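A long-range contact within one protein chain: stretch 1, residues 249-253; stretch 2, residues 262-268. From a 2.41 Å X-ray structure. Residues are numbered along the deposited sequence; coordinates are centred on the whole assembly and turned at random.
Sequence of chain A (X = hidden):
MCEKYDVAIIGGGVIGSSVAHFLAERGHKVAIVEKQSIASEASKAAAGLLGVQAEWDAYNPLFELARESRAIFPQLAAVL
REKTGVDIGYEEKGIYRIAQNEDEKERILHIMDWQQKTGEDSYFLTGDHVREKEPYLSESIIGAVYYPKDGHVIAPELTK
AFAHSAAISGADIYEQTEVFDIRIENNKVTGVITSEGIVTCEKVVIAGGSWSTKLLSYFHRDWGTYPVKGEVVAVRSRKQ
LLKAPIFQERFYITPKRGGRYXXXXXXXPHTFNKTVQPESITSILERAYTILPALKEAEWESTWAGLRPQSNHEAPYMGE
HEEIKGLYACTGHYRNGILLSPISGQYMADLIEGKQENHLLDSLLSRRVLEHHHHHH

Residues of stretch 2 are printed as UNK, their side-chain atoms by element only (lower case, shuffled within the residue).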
# COMPACT_ATOMS: atom_id res chain seq x y z
N GLU A 249 -21.10 15.93 11.60
CA GLU A 249 -20.67 16.79 12.73
C GLU A 249 -19.34 16.29 13.29
O GLU A 249 -19.29 15.98 14.50
CB GLU A 249 -21.72 16.73 13.83
CG GLU A 249 -22.87 17.69 13.66
CD GLU A 249 -23.39 18.19 14.99
OE1 GLU A 249 -23.04 19.31 15.38
OE2 GLU A 249 -24.12 17.43 15.64
N ARG A 250 -18.35 16.14 12.41
CA ARG A 250 -16.95 15.66 12.65
C ARG A 250 -16.84 14.13 12.66
O ARG A 250 -15.78 13.64 12.31
CB ARG A 250 -16.21 16.38 13.78
CG ARG A 250 -16.11 17.89 13.60
CD ARG A 250 -15.83 18.57 14.93
NE ARG A 250 -15.05 19.79 14.83
CZ ARG A 250 -14.17 20.19 15.74
NH1 ARG A 250 -13.94 19.44 16.80
NH2 ARG A 250 -13.51 21.32 15.58
N PHE A 251 -17.90 13.41 13.02
CA PHE A 251 -17.84 11.93 13.04
C PHE A 251 -17.80 11.43 11.60
O PHE A 251 -18.49 11.95 10.74
CB PHE A 251 -19.04 11.37 13.80
CG PHE A 251 -18.99 9.89 14.06
CD1 PHE A 251 -18.33 9.38 15.15
CD2 PHE A 251 -19.63 9.01 13.21
CE1 PHE A 251 -18.30 8.02 15.39
CE2 PHE A 251 -19.60 7.65 13.45
CZ PHE A 251 -18.93 7.16 14.54
N TYR A 252 -16.99 10.40 11.35
CA TYR A 252 -16.89 9.94 9.95
C TYR A 252 -16.76 8.43 9.85
O TYR A 252 -16.28 7.78 10.75
CB TYR A 252 -15.65 10.54 9.31
CG TYR A 252 -14.39 10.26 10.09
CD1 TYR A 252 -13.74 9.06 9.96
CD2 TYR A 252 -13.89 11.19 10.97
CE1 TYR A 252 -12.60 8.78 10.69
CE2 TYR A 252 -12.75 10.94 11.70
CZ TYR A 252 -12.10 9.73 11.56
OH TYR A 252 -10.98 9.47 12.28
N ILE A 253 -17.23 7.94 8.72
CA ILE A 253 -17.08 6.53 8.30
C ILE A 253 -16.39 6.65 6.96
O ILE A 253 -16.89 7.35 6.11
CB ILE A 253 -18.43 5.81 8.17
CG1 ILE A 253 -19.26 5.93 9.44
CG2 ILE A 253 -18.21 4.37 7.78
CD1 ILE A 253 -20.44 5.01 9.48
N UNK A 262 -12.98 2.72 8.16
CA UNK A 262 -12.35 3.42 9.29
C UNK A 262 -13.36 4.42 9.86
O UNK A 262 -13.93 5.21 9.09
c UNK A 262 -11.04 4.12 8.87
c UNK A 262 -10.48 4.97 9.98
c UNK A 262 -10.00 3.12 8.40
N UNK A 263 -13.55 4.38 11.19
CA UNK A 263 -14.67 5.01 11.88
C UNK A 263 -14.17 5.70 13.15
O UNK A 263 -13.61 5.06 14.03
c UNK A 263 -16.99 4.63 12.77
c UNK A 263 -16.03 2.97 11.15
c UNK A 263 -15.73 3.96 12.27
c UNK A 263 -16.62 1.67 11.63
N UNK A 264 -14.48 6.99 13.27
CA UNK A 264 -14.01 7.82 14.37
C UNK A 264 -14.68 9.19 14.35
O UNK A 264 -15.57 9.42 13.55
N UNK A 265 -14.29 10.10 15.25
CA UNK A 265 -13.23 9.88 16.21
C UNK A 265 -13.52 10.72 17.46
O UNK A 265 -14.03 11.83 17.35
c UNK A 265 -11.92 10.27 15.56
N UNK A 266 -13.19 10.17 18.64
CA UNK A 266 -13.39 10.87 19.90
C UNK A 266 -12.41 12.03 19.99
O UNK A 266 -11.41 12.10 19.27
c UNK A 266 -13.15 10.00 21.13
o UNK A 266 -11.79 9.54 21.14
c UNK A 266 -14.13 8.86 21.20
N UNK A 267 -12.71 12.93 20.94
CA UNK A 267 -11.92 14.10 21.21
C UNK A 267 -11.60 14.13 22.72
O UNK A 267 -12.50 14.25 23.55
c UNK A 267 -12.64 19.01 21.49
c UNK A 267 -12.69 15.36 20.80
s UNK A 267 -12.67 18.05 19.97
c UNK A 267 -11.79 16.54 20.48
N UNK A 268 -10.31 14.01 23.06
CA UNK A 268 -9.84 14.05 24.45
C UNK A 268 -8.62 14.98 24.57
O UNK A 268 -7.48 14.55 24.48
c UNK A 268 -9.54 12.63 24.92
c UNK A 268 -10.38 10.48 25.99
c UNK A 268 -10.77 11.76 25.22
n UNK A 268 -10.68 8.00 26.10
c UNK A 268 -11.34 9.31 25.81

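Position 262 carries three side-chain carbons, one bonded to CA and bearing the other two, with no heteroatom; the group makes a loose apolar contact with the Tyr252 ring. A fork at CB made wholly of carbon is valine, while threonine would need an oxygen on one arm. Val262 CG1 lies 4.4 Å from Tyr252 CE1. Val262 is also engaged through its backbone, since its O receives a CA-H...O contact from Ile253 CA at 3.5 Å.

Position 263 has four carbons, forked at the first, with one arm a single carbon and the other two carbons long. Branching at CB with unequal arms identifies isoleucine; leucine would fork one atom later. The short arm, CG2 of Ile263, lies 3.6 Å from Phe251 CZ and 4.2 Å from Ile253 CG1, so this methyl touches both side chains. Ile263 and Ile253 form an antiparallel non-hydrogen-bonded pair, CA to CA 4.6 Å, and their side chains share one face of the sheet.

Position 264 has no side-chain atoms, and phi/psi of -172/-176 describes a nearly fully extended backbone. It is glycine. The geometry leaves no room for more: an ideally placed CB on Gly264 would sit 2.9 Å from Tyr252 OH and 2.7 Å from CB of position 265. Instead, the CA of Gly264 lies 4.2 Å from the centroid of the Tyr252 ring, 24° off the ring normal, a CH-pi contact over the face.

Position 265 has a single side-chain carbon, with no branch and no heteroatom, which is alanine. The peptide bond before it is cis. Ala265 CB approaches Tyr252 OH to 3.5 Å and Tyr252 CE2 to 4.0 Å, packing against the phenol end of the tyrosine.

Position 266 shows a carbon bearing one oxygen and one carbon, the branched hydroxyl pattern of threonine. Its CA-to-CB bond points away from stretch 1, and the side chain makes no contact with it. The OG1 of Thr266 is hydrogen-bonded elsewhere in the structure.

At 267 an unbranched chain runs through two carbons, a sulfur and a terminal carbon: methionine. The SD of Met267 is 3.7 Å from Arg250 NH1, at the edge of the guanidinium and near its plane.

Position 268 has four carbons in a row ending in nitrogen, hence lysine. The Lys268 side chain is out of reach of stretch 1, and its NZ is hydrogen-bonded elsewhere in the structure.

The contact works as a short antiparallel pairing, with strand axes at 169° and 5.0 Å apart at closest approach. Tyr252 and Gly264 hold it by two hydrogen bonds: Tyr252 N to Gly264 O at 2.8 Å and 170°, and Gly264 N to Tyr252 O at 3.2 Å and 164°. Both angles are close to linear. On the face carrying Ile253 and Ile263, aliphatic packing adds to the backbone pairing; on the other, the Tyr252 ring covers the bare glycine and reaches Ala265. Together the stretches bury 409 Å².

Stretch 2, residues 262-268: VIGATMK
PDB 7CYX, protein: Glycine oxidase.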